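Local coordinates for protein-L-isoaspartate(D-aspartate) O-methyltransferase (Sulfolobus tokodaii, PDB 1VBF) that transfers a methyl group from S-adenosyl-L-methionine to L-isoaspartyl residues of proteins, a step thought to serve the repair or degradation of damaged proteins, at the interface of chains A and B and the interface of chains A and C. Residues are numbered along the deposited sequence; one frame, centred on the assembly and turned at random. Chains: chain A/B/C, 231aa long hypothetical protein-L-isoaspartate O-methyltransferase.

Contact 1: the interface of chains A and B. Residues chain A 33, 36, 43-46; chain B 48-49.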
# COMPACT_ATOMS: atom_id res chain seq x y z
N LEU A 33 8.10 -30.19 20.11
CA LEU A 33 8.60 -30.23 18.74
C LEU A 33 9.43 -31.45 18.35
O LEU A 33 10.01 -31.47 17.26
CB LEU A 33 9.46 -28.98 18.47
CG LEU A 33 8.82 -27.60 18.51
CD1 LEU A 33 9.89 -26.54 18.29
CD2 LEU A 33 7.75 -27.52 17.43
N TYR A 36 9.28 -33.26 15.03
CA TYR A 36 9.89 -32.57 13.89
C TYR A 36 11.39 -32.84 13.69
O TYR A 36 11.97 -32.41 12.68
CB TYR A 36 9.68 -31.04 14.00
CG TYR A 36 8.27 -30.58 13.71
CD1 TYR A 36 7.31 -30.54 14.71
CD2 TYR A 36 7.89 -30.23 12.41
CE1 TYR A 36 6.01 -30.16 14.44
CE2 TYR A 36 6.58 -29.85 12.12
CZ TYR A 36 5.65 -29.82 13.15
OH TYR A 36 4.35 -29.48 12.87
N GLU A 43 10.67 -27.13 7.28
CA GLU A 43 10.05 -26.11 8.08
C GLU A 43 10.89 -25.49 9.17
O GLU A 43 11.50 -26.20 9.96
CB GLU A 43 8.80 -26.67 8.73
CG GLU A 43 7.71 -26.95 7.77
CD GLU A 43 6.44 -27.30 8.48
OE1 GLU A 43 5.91 -26.41 9.19
OE2 GLU A 43 5.98 -28.45 8.33
N ALA A 44 10.89 -24.17 9.24
CA ALA A 44 11.62 -23.49 10.29
C ALA A 44 10.82 -23.79 11.57
O ALA A 44 9.59 -23.86 11.52
CB ALA A 44 11.66 -21.99 10.02
N LEU A 45 11.51 -23.98 12.69
CA LEU A 45 10.81 -24.30 13.93
C LEU A 45 10.85 -23.22 15.04
O LEU A 45 11.92 -22.78 15.48
CB LEU A 45 11.33 -25.64 14.46
CG LEU A 45 11.27 -26.89 13.56
CD1 LEU A 45 11.77 -28.09 14.36
CD2 LEU A 45 9.84 -27.15 13.06
N PRO A 46 9.67 -22.83 15.54
CA PRO A 46 9.44 -21.82 16.59
C PRO A 46 10.00 -22.19 17.96
O PRO A 46 9.56 -23.18 18.55
CB PRO A 46 7.90 -21.73 16.66
CG PRO A 46 7.39 -22.52 15.47
CD PRO A 46 8.43 -23.58 15.27
N LEU B 48 3.84 -24.60 18.06
CA LEU B 48 3.96 -25.37 16.83
C LEU B 48 4.04 -24.41 15.65
O LEU B 48 3.59 -23.27 15.74
CB LEU B 48 2.74 -26.27 16.66
CG LEU B 48 2.66 -27.56 17.49
CD1 LEU B 48 1.40 -28.35 17.12
CD2 LEU B 48 3.91 -28.42 17.22
N PRO B 49 4.62 -24.85 14.52
CA PRO B 49 4.70 -23.95 13.37
C PRO B 49 3.31 -23.41 13.04
O PRO B 49 2.39 -24.17 12.79
CB PRO B 49 5.25 -24.86 12.28
CG PRO B 49 6.11 -25.81 13.04
CD PRO B 49 5.25 -26.15 14.22

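Contact 2: the interface of chains A and C. Residues chain A 149-150, 153, 199-200; chain C 147, 149, 152-153.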
# COMPACT_ATOMS: atom_id res chain seq x y z
N CYS A 149 30.78 -6.50 9.07
CA CYS A 149 32.16 -6.05 9.22
C CYS A 149 33.03 -6.78 10.25
O CYS A 149 34.08 -7.30 9.91
CB CYS A 149 32.11 -4.56 9.53
SG CYS A 149 33.62 -3.54 9.59
N LYS A 150 32.60 -6.82 11.50
CA LYS A 150 33.39 -7.48 12.52
C LYS A 150 33.73 -8.93 12.20
O LYS A 150 34.89 -9.32 12.22
CB LYS A 150 32.71 -7.38 13.87
CG LYS A 150 32.67 -5.97 14.38
CD LYS A 150 34.06 -5.38 14.39
CE LYS A 150 34.13 -4.13 15.23
NZ LYS A 150 35.50 -3.52 15.22
N GLU A 153 36.13 -9.06 9.33
CA GLU A 153 37.47 -8.65 9.69
C GLU A 153 38.18 -9.81 10.38
O GLU A 153 39.35 -10.06 10.15
CB GLU A 153 37.44 -7.47 10.66
CG GLU A 153 36.82 -6.21 10.12
CD GLU A 153 36.87 -5.05 11.13
OE1 GLU A 153 36.71 -5.29 12.35
OE2 GLU A 153 37.06 -3.90 10.67
N LEU A 199 24.67 -3.96 17.72
CA LEU A 199 25.31 -2.75 17.24
C LEU A 199 25.31 -2.60 15.72
O LEU A 199 24.86 -1.58 15.21
CB LEU A 199 26.75 -2.70 17.72
CG LEU A 199 27.23 -1.45 18.45
CD1 LEU A 199 28.72 -1.38 18.30
CD2 LEU A 199 26.61 -0.19 17.87
N TYR A 200 25.82 -3.61 15.01
CA TYR A 200 25.88 -3.55 13.56
C TYR A 200 24.74 -4.32 12.94
O TYR A 200 24.89 -4.95 11.90
CB TYR A 200 27.23 -4.09 13.06
CG TYR A 200 28.39 -3.31 13.64
CD1 TYR A 200 28.66 -2.01 13.20
CD2 TYR A 200 29.14 -3.82 14.69
CE1 TYR A 200 29.66 -1.24 13.81
CE2 TYR A 200 30.14 -3.07 15.30
CZ TYR A 200 30.40 -1.77 14.86
OH TYR A 200 31.41 -1.03 15.44
N LEU C 147 25.48 1.16 11.59
CA LEU C 147 26.57 1.96 12.09
C LEU C 147 27.79 1.61 11.22
O LEU C 147 28.13 0.45 11.06
CB LEU C 147 26.85 1.57 13.53
CG LEU C 147 27.36 2.61 14.52
CD1 LEU C 147 28.10 1.88 15.64
CD2 LEU C 147 28.29 3.58 13.84
N CYS C 149 31.14 0.75 10.56
CA CYS C 149 32.19 0.11 11.31
C CYS C 149 33.61 0.67 11.20
O CYS C 149 34.26 0.90 12.21
CB CYS C 149 32.12 -1.34 10.90
SG CYS C 149 33.39 -2.55 11.37
N TYR C 152 33.79 4.24 12.78
CA TYR C 152 33.69 4.03 14.21
C TYR C 152 34.99 3.47 14.81
O TYR C 152 35.39 3.89 15.90
CB TYR C 152 32.54 3.07 14.54
CG TYR C 152 32.30 2.93 16.03
CD1 TYR C 152 31.57 3.87 16.73
CD2 TYR C 152 32.89 1.89 16.75
CE1 TYR C 152 31.43 3.79 18.12
CE2 TYR C 152 32.75 1.79 18.12
CZ TYR C 152 32.03 2.74 18.81
OH TYR C 152 31.94 2.65 20.19
N GLU C 153 35.65 2.54 14.12
CA GLU C 153 36.89 1.98 14.66
C GLU C 153 37.97 3.05 14.65
O GLU C 153 38.77 3.15 15.57
CB GLU C 153 37.38 0.79 13.84
CG GLU C 153 36.37 -0.32 13.62
CD GLU C 153 36.90 -1.44 12.74
OE1 GLU C 153 37.50 -1.16 11.66
OE2 GLU C 153 36.71 -2.62 13.13

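Contact 1: the interface of chains A and B
B:Pro49 projects from chain B into a shallow recess of chain A formed by A:Tyr36, A:Glu43, A:Leu45 and A:Pro46. It follows strand 45-48 and precedes strand 51-53, so it lies in the link between two short strands, and a compact, rigid ring suits such a protruding spot because little conformational freedom is lost on docking.

The aromatic contact comes first. A:Tyr36 approaches from the opposite direction, and CG and CD of the pyrrolidine ring stand above the plane of the aromatic ring, displaced toward its phenol end. B:Pro49 CD is 3.8 Å from A:Tyr36 CZ. With CG anti to the carbonyl carbon (chi1 -73°), the tyrosine ring reaches from the 3-10 helix 31-36 toward chain B, while the carbonyl oxygen of A:Leu33 lies in plane at its edge within the same chain.

Aliphatic packing surrounds this pair. A:Pro46 lies across B:Pro49 at about a right angle, its CG 3.7 Å from B:Pro49 CA; two compact rings, each closed onto its own backbone, pack without a flexible chain between them. The side chain of A:Leu45 lies parallel to the inserted proline, with A:Leu45 CD2 4.0 Å from B:Pro49 CG. Beside them B:Leu48 extends the apolar surface: its CD2 branch touches A:Tyr36 CE1 at 3.9 Å and also meets a methyl of A:Leu33, the two leucine side chains running antiparallel past one another. Leucine suits this rim, since a flexible apolar side chain can lay a methyl against the partner's ring and methyl.

A third kind of contact is a van der Waals one between a carboxylate oxygen and the proline ring. The extended side chain of A:Glu43 crosses the proline at about a right angle, flanking the recess. The interface is two-fold symmetric, so each copy both inserts a proline and receives one, and this apolar part of it probably contributes to holding the oligomer together. At the carboxylate flank, A:Glu43 OE1 rests 3.5 Å from B:Pro49 CB.

Contact 2: the interface of chains A and C
C:Cys149 is covalently joined to A:Cys149 by an inter-subunit disulfide, with the two SG atoms 2.1 Å apart. Each sulfur is anti to its own backbone nitrogen (chi1 170° in C:Cys149), which turns both sulfurs toward the partner chain. The CB-SG-SG-CB torsion, about -75°, gives the bridge a left-handed twist. Cysteine is the residue that can turn a packing contact into a covalent link, and its short side chain brings the two helix ends close together.

A:Tyr200 packs beside this bridge. Its ring presents an edge to the backbone of chain C: the carbonyl oxygen of C:Leu147 lies in the plane of the ring, 3.3 Å from A:Tyr200 CD1, while CE1 meets C:Cys149 CA at 3.8 Å. The hydroxyl reaches C:Tyr152, a side chain it crosses at about a right angle, and stands off the plane of that ring near CD2. A long aromatic side chain thus spans the main chain of one residue and the ring of another. Next to it, A:Leu199 and C:Leu147 bring methyl groups together.

C:Glu153 forms the polar side. Its extended chain meets A:Lys150 from the opposite direction, and A:Lys150 NZ donates to C:Glu153 OE2 at 2.6 Å, in a hydrogen bond and salt bridge that uses the anti lone pair. A:Lys150 NZ also forms a salt bridge with A:Glu153 OE1 of its own chain at 3.6 Å. Its ammonium group would probably offset the charge of the two Glu153 carboxylates, which come from opposite directions with planes 25° apart, nearly coplanar; their modelled oxygen-oxygen approach, too close for two charged groups without a shared proton, is doubtful at this resolution.

By adding a covalent tie to ionic and apolar contacts, this two-fold interface fastens subunits together, a plausible source of the thermostability linked to oligomerisation in this protein.

About 33 Å separates the centres of contact 1 and contact 2, which have no residue of chain A in common: contact 1 uses the 3-10 helix 31-36 and the start of strand 45-48, whereas contact 2 uses helix 149-153 and the loop at 199-200. One subunit can therefore engage two different neighbours at once through separate surfaces. Both interfaces are two-fold symmetric but differ in character, with largely apolar packing among the residues described in contact 1 and a covalent, partly ionic join in contact 2. Repeated over the six copies of the deposited assembly, such pairings would knit the subunits into one particle.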